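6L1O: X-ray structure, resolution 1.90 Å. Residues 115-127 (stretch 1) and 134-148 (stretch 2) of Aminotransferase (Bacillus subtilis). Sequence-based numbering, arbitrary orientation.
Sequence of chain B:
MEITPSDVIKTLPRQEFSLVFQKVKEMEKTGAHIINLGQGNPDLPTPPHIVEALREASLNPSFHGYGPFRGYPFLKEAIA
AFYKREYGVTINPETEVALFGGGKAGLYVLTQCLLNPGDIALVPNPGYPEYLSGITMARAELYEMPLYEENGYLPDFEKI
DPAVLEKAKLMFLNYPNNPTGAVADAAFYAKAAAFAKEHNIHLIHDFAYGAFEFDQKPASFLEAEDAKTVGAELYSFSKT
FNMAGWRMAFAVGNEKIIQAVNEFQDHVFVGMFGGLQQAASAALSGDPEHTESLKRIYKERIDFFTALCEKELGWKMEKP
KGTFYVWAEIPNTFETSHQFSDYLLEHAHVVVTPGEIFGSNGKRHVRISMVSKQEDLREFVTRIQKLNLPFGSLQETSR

Stretch 1 115-127: LNPGDIALVPNPG
Stretch 2 (134-148) GITMARAELYEMPLY

How do the two backbones run? Ile120-Asn125 is an extended strand lying parallel to the strand that starts at Glu141, their axes 41° apart and 4.3 Å at closest approach. Register pairs Ile120 with Glu141 and continues stepwise to Asn125 with Pro146. Before the strands, a type II turn spans Asn116 to Asp119, with Gly118 at phi/psi 85/-16; opposite, the helix through Met137 closes in a Schellman motif at Arg139 (63/31).

Which hydrogen bonds join them? Within the strand, Ala121, Val123 and Asn125 each use both N and O, the alternation typical of parallel strands. Ala121 N donates to Glu141 O (2.7 Å) and Ala121 O accepts from Tyr143 N (2.9 Å); Val123 N reaches Tyr143 O (3.0 Å) and Val123 O receives Met145 N (2.8 Å); Asn125 N meets Met145 O (2.9 Å) and Asn125 O takes Leu147 N (2.7 Å). Ahead of these, Gly118 N binds Arg139 O (3.0 Å) and Glu141 N binds Asp119 O (2.8 Å).

What fills the two faces apolarly? On the face of Ala121 and Val123, Ile135 (m, t) folds its end in: its CD1 lies 3.5 Å from Ala121 CB and 3.4 Å from Val123 CG2, while Val123 (t) sets CG2 3.7 Å from Leu142 CD1. On the other, Leu122 (m, t) places CD2 3.5 Å from Tyr143 CD2, obliquely to the ring of Tyr143 (chi1 t), and Ile120 CG2 sits 3.7 Å from Tyr143 CB. Beyond, Leu147 (m, t) brings CD1 3.7 Å from Pro124 CB, near the cis peptide preceding Pro126.

Where do polar side chains meet? Asn125 (t, chi2 3°) donates from ND2 to Glu144 OE1 (3.0 Å), a weak hydrogen bond in which an amide N-H, at 148°, meets the carboxylate of Glu144 (m, t).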

# COMPACT_ATOMS: atom_id res chain seq x y z
N LEU B 115 -16.91 6.96 1.26
CA LEU B 115 -18.08 6.16 1.50
C LEU B 115 -18.21 5.77 2.96
O LEU B 115 -17.25 5.30 3.58
CB LEU B 115 -18.07 4.89 0.63
CG LEU B 115 -18.53 4.86 -0.80
CD1 LEU B 115 -18.24 3.49 -1.44
CD2 LEU B 115 -20.03 5.16 -0.94
N ASN B 116 -19.41 5.97 3.51
CA ASN B 116 -19.75 5.48 4.86
C ASN B 116 -20.53 4.21 4.79
O ASN B 116 -21.17 3.94 3.79
CB ASN B 116 -20.62 6.51 5.61
CG ASN B 116 -19.85 7.72 6.01
OD1 ASN B 116 -18.73 7.60 6.52
ND2 ASN B 116 -20.45 8.91 5.85
N PRO B 117 -20.45 3.40 5.82
CA PRO B 117 -21.22 2.18 5.84
C PRO B 117 -22.64 2.61 5.55
O PRO B 117 -23.07 3.64 5.98
CB PRO B 117 -21.03 1.69 7.27
CG PRO B 117 -19.67 2.12 7.56
CD PRO B 117 -19.64 3.50 7.02
N GLY B 118 -23.32 1.83 4.76
CA GLY B 118 -24.67 2.17 4.39
C GLY B 118 -24.91 3.11 3.23
O GLY B 118 -25.98 3.17 2.76
N ASP B 119 -23.91 3.85 2.78
CA ASP B 119 -24.05 4.71 1.63
C ASP B 119 -24.19 3.81 0.36
O ASP B 119 -23.85 2.68 0.37
CB ASP B 119 -22.81 5.59 1.46
CG ASP B 119 -22.73 6.76 2.43
OD1 ASP B 119 -23.71 7.06 3.10
OD2 ASP B 119 -21.69 7.42 2.50
N ILE B 120 -24.68 4.37 -0.72
CA ILE B 120 -24.78 3.70 -1.99
C ILE B 120 -23.63 4.17 -2.87
O ILE B 120 -23.31 5.36 -2.88
CB ILE B 120 -26.14 3.97 -2.68
CG1 ILE B 120 -27.18 3.01 -2.10
CG2 ILE B 120 -26.05 3.80 -4.20
CD1 ILE B 120 -28.62 3.30 -2.46
N ALA B 121 -23.02 3.23 -3.60
CA ALA B 121 -22.07 3.55 -4.67
C ALA B 121 -22.69 3.14 -6.02
O ALA B 121 -23.19 2.02 -6.16
CB ALA B 121 -20.75 2.84 -4.44
N LEU B 122 -22.71 4.06 -6.95
CA LEU B 122 -23.16 3.81 -8.30
C LEU B 122 -22.01 3.21 -9.13
O LEU B 122 -20.97 3.88 -9.30
CB LEU B 122 -23.62 5.10 -8.94
CG LEU B 122 -24.84 5.79 -8.30
CD1 LEU B 122 -24.92 7.24 -8.74
CD2 LEU B 122 -26.07 5.02 -8.68
N VAL B 123 -22.22 2.00 -9.66
CA VAL B 123 -21.20 1.25 -10.35
C VAL B 123 -21.70 0.77 -11.71
O VAL B 123 -22.79 0.22 -11.82
CB VAL B 123 -20.72 0.01 -9.54
CG1 VAL B 123 -19.70 -0.81 -10.30
CG2 VAL B 123 -20.12 0.43 -8.22
N PRO B 124 -20.88 0.95 -12.77
CA PRO B 124 -21.29 0.48 -14.10
C PRO B 124 -21.34 -1.03 -14.23
O PRO B 124 -20.56 -1.78 -13.61
CB PRO B 124 -20.23 1.13 -15.05
CG PRO B 124 -19.08 1.33 -14.19
CD PRO B 124 -19.60 1.69 -12.83
N ASN B 125 -22.29 -1.50 -15.05
CA ASN B 125 -22.46 -2.93 -15.35
C ASN B 125 -22.59 -2.99 -16.88
O ASN B 125 -23.60 -2.55 -17.44
CB ASN B 125 -23.67 -3.50 -14.60
CG ASN B 125 -23.96 -4.94 -14.90
OD1 ASN B 125 -23.25 -5.62 -15.62
ND2 ASN B 125 -25.05 -5.43 -14.34
N PRO B 126 -21.56 -3.50 -17.57
CA PRO B 126 -20.34 -4.13 -17.01
C PRO B 126 -19.35 -3.16 -16.45
O PRO B 126 -19.36 -2.01 -16.81
CB PRO B 126 -19.75 -4.90 -18.20
CG PRO B 126 -20.33 -4.29 -19.39
CD PRO B 126 -21.67 -3.72 -19.03
N GLY B 127 -18.46 -3.66 -15.58
CA GLY B 127 -17.48 -2.81 -14.94
C GLY B 127 -16.34 -3.64 -14.32
O GLY B 127 -16.51 -4.81 -13.96
N GLY B 134 -13.46 -2.29 -2.71
CA GLY B 134 -13.47 -1.09 -1.93
C GLY B 134 -14.86 -0.79 -1.34
O GLY B 134 -15.00 -0.42 -0.20
N ILE B 135 -15.88 -1.01 -2.13
CA ILE B 135 -17.22 -0.66 -1.74
C ILE B 135 -17.67 -1.60 -0.61
O ILE B 135 -18.29 -1.14 0.38
CB ILE B 135 -18.16 -0.75 -2.94
CG1 ILE B 135 -17.85 0.39 -3.90
CG2 ILE B 135 -19.63 -0.67 -2.47
CD1 ILE B 135 -18.54 0.27 -5.23
N THR B 136 -17.37 -2.89 -0.77
CA THR B 136 -17.77 -3.88 0.22
C THR B 136 -16.99 -3.67 1.52
O THR B 136 -17.55 -3.73 2.59
CB THR B 136 -17.59 -5.30 -0.29
OG1 THR B 136 -18.27 -5.45 -1.56
CG2 THR B 136 -18.17 -6.30 0.68
N MET B 137 -15.70 -3.39 1.41
CA MET B 137 -14.87 -3.10 2.56
C MET B 137 -15.20 -1.80 3.26
O MET B 137 -14.84 -1.66 4.43
CB MET B 137 -13.39 -3.10 2.18
CG MET B 137 -12.95 -4.49 1.74
SD MET B 137 -11.38 -4.40 0.82
CE MET B 137 -10.24 -4.36 2.18
N ALA B 138 -15.86 -0.89 2.58
CA ALA B 138 -16.42 0.31 3.19
C ALA B 138 -17.81 0.01 3.83
O ALA B 138 -18.42 0.90 4.40
CB ALA B 138 -16.57 1.43 2.17
N ARG B 139 -18.28 -1.23 3.66
CA ARG B 139 -19.60 -1.67 4.14
C ARG B 139 -20.74 -0.91 3.48
O ARG B 139 -21.79 -0.70 4.07
CB ARG B 139 -19.67 -1.56 5.68
CG ARG B 139 -18.48 -2.18 6.40
CD ARG B 139 -18.51 -1.88 7.90
NE ARG B 139 -18.20 -3.09 8.70
CZ ARG B 139 -16.99 -3.40 9.21
NH1 ARG B 139 -15.96 -2.57 9.05
NH2 ARG B 139 -16.83 -4.52 9.89
N ALA B 140 -20.56 -0.49 2.23
CA ALA B 140 -21.55 0.28 1.50
C ALA B 140 -22.31 -0.59 0.52
O ALA B 140 -21.95 -1.74 0.30
CB ALA B 140 -20.87 1.40 0.78
N GLU B 141 -23.37 -0.04 -0.06
CA GLU B 141 -24.27 -0.76 -0.96
C GLU B 141 -24.01 -0.38 -2.42
O GLU B 141 -23.75 0.75 -2.72
CB GLU B 141 -25.72 -0.41 -0.62
CG GLU B 141 -26.77 -1.10 -1.50
CD GLU B 141 -28.15 -0.46 -1.41
OE1 GLU B 141 -28.39 0.38 -0.49
OE2 GLU B 141 -28.99 -0.80 -2.27
N LEU B 142 -24.11 -1.35 -3.31
CA LEU B 142 -23.92 -1.12 -4.72
C LEU B 142 -25.25 -0.92 -5.46
O LEU B 142 -26.21 -1.66 -5.23
CB LEU B 142 -23.14 -2.29 -5.29
CG LEU B 142 -23.04 -2.38 -6.81
CD1 LEU B 142 -21.63 -2.77 -7.21
CD2 LEU B 142 -24.05 -3.39 -7.34
N TYR B 143 -25.30 0.10 -6.31
CA TYR B 143 -26.41 0.31 -7.23
C TYR B 143 -25.86 0.34 -8.66
O TYR B 143 -25.00 1.16 -8.97
CB TYR B 143 -27.17 1.59 -6.89
CG TYR B 143 -28.41 1.82 -7.73
CD1 TYR B 143 -29.68 1.39 -7.28
CD2 TYR B 143 -28.33 2.43 -8.98
CE1 TYR B 143 -30.83 1.58 -8.07
CE2 TYR B 143 -29.49 2.61 -9.78
CZ TYR B 143 -30.72 2.19 -9.31
OH TYR B 143 -31.85 2.40 -10.08
N GLU B 144 -26.38 -0.54 -9.52
CA GLU B 144 -25.87 -0.69 -10.90
C GLU B 144 -26.31 0.39 -11.90
O GLU B 144 -27.47 0.82 -11.91
CB GLU B 144 -26.22 -2.06 -11.43
CG GLU B 144 -25.55 -3.17 -10.67
CD GLU B 144 -25.95 -4.56 -11.12
OE1 GLU B 144 -26.78 -4.69 -12.04
OE2 GLU B 144 -25.42 -5.54 -10.56
N MET B 145 -25.37 0.87 -12.71
CA MET B 145 -25.68 1.68 -13.87
C MET B 145 -25.41 0.83 -15.11
O MET B 145 -24.27 0.55 -15.42
CB MET B 145 -24.87 2.95 -13.93
CG MET B 145 -24.89 3.82 -12.67
SD MET B 145 -23.92 5.32 -12.95
CE MET B 145 -22.27 4.60 -12.94
N PRO B 146 -26.47 0.39 -15.82
CA PRO B 146 -26.24 -0.52 -16.94
C PRO B 146 -25.64 0.18 -18.17
O PRO B 146 -26.02 1.31 -18.53
CB PRO B 146 -27.63 -1.08 -17.22
CG PRO B 146 -28.56 -0.06 -16.73
CD PRO B 146 -27.92 0.53 -15.51
N LEU B 147 -24.64 -0.45 -18.75
CA LEU B 147 -24.03 0.09 -19.98
C LEU B 147 -24.50 -0.78 -21.13
O LEU B 147 -24.16 -1.97 -21.21
CB LEU B 147 -22.50 0.12 -19.88
CG LEU B 147 -21.84 0.68 -18.63
CD1 LEU B 147 -20.32 0.67 -18.74
CD2 LEU B 147 -22.37 2.06 -18.28
N TYR B 148 -25.31 -0.21 -22.02
CA TYR B 148 -25.80 -0.95 -23.15
C TYR B 148 -25.10 -0.50 -24.44
O TYR B 148 -24.82 0.71 -24.61
CB TYR B 148 -27.33 -0.75 -23.29
CG TYR B 148 -28.10 -1.25 -22.11
CD1 TYR B 148 -28.09 -2.61 -21.78
CD2 TYR B 148 -28.86 -0.40 -21.35
CE1 TYR B 148 -28.81 -3.09 -20.69
CE2 TYR B 148 -29.60 -0.87 -20.26
CZ TYR B 148 -29.58 -2.21 -19.95
OH TYR B 148 -30.27 -2.67 -18.86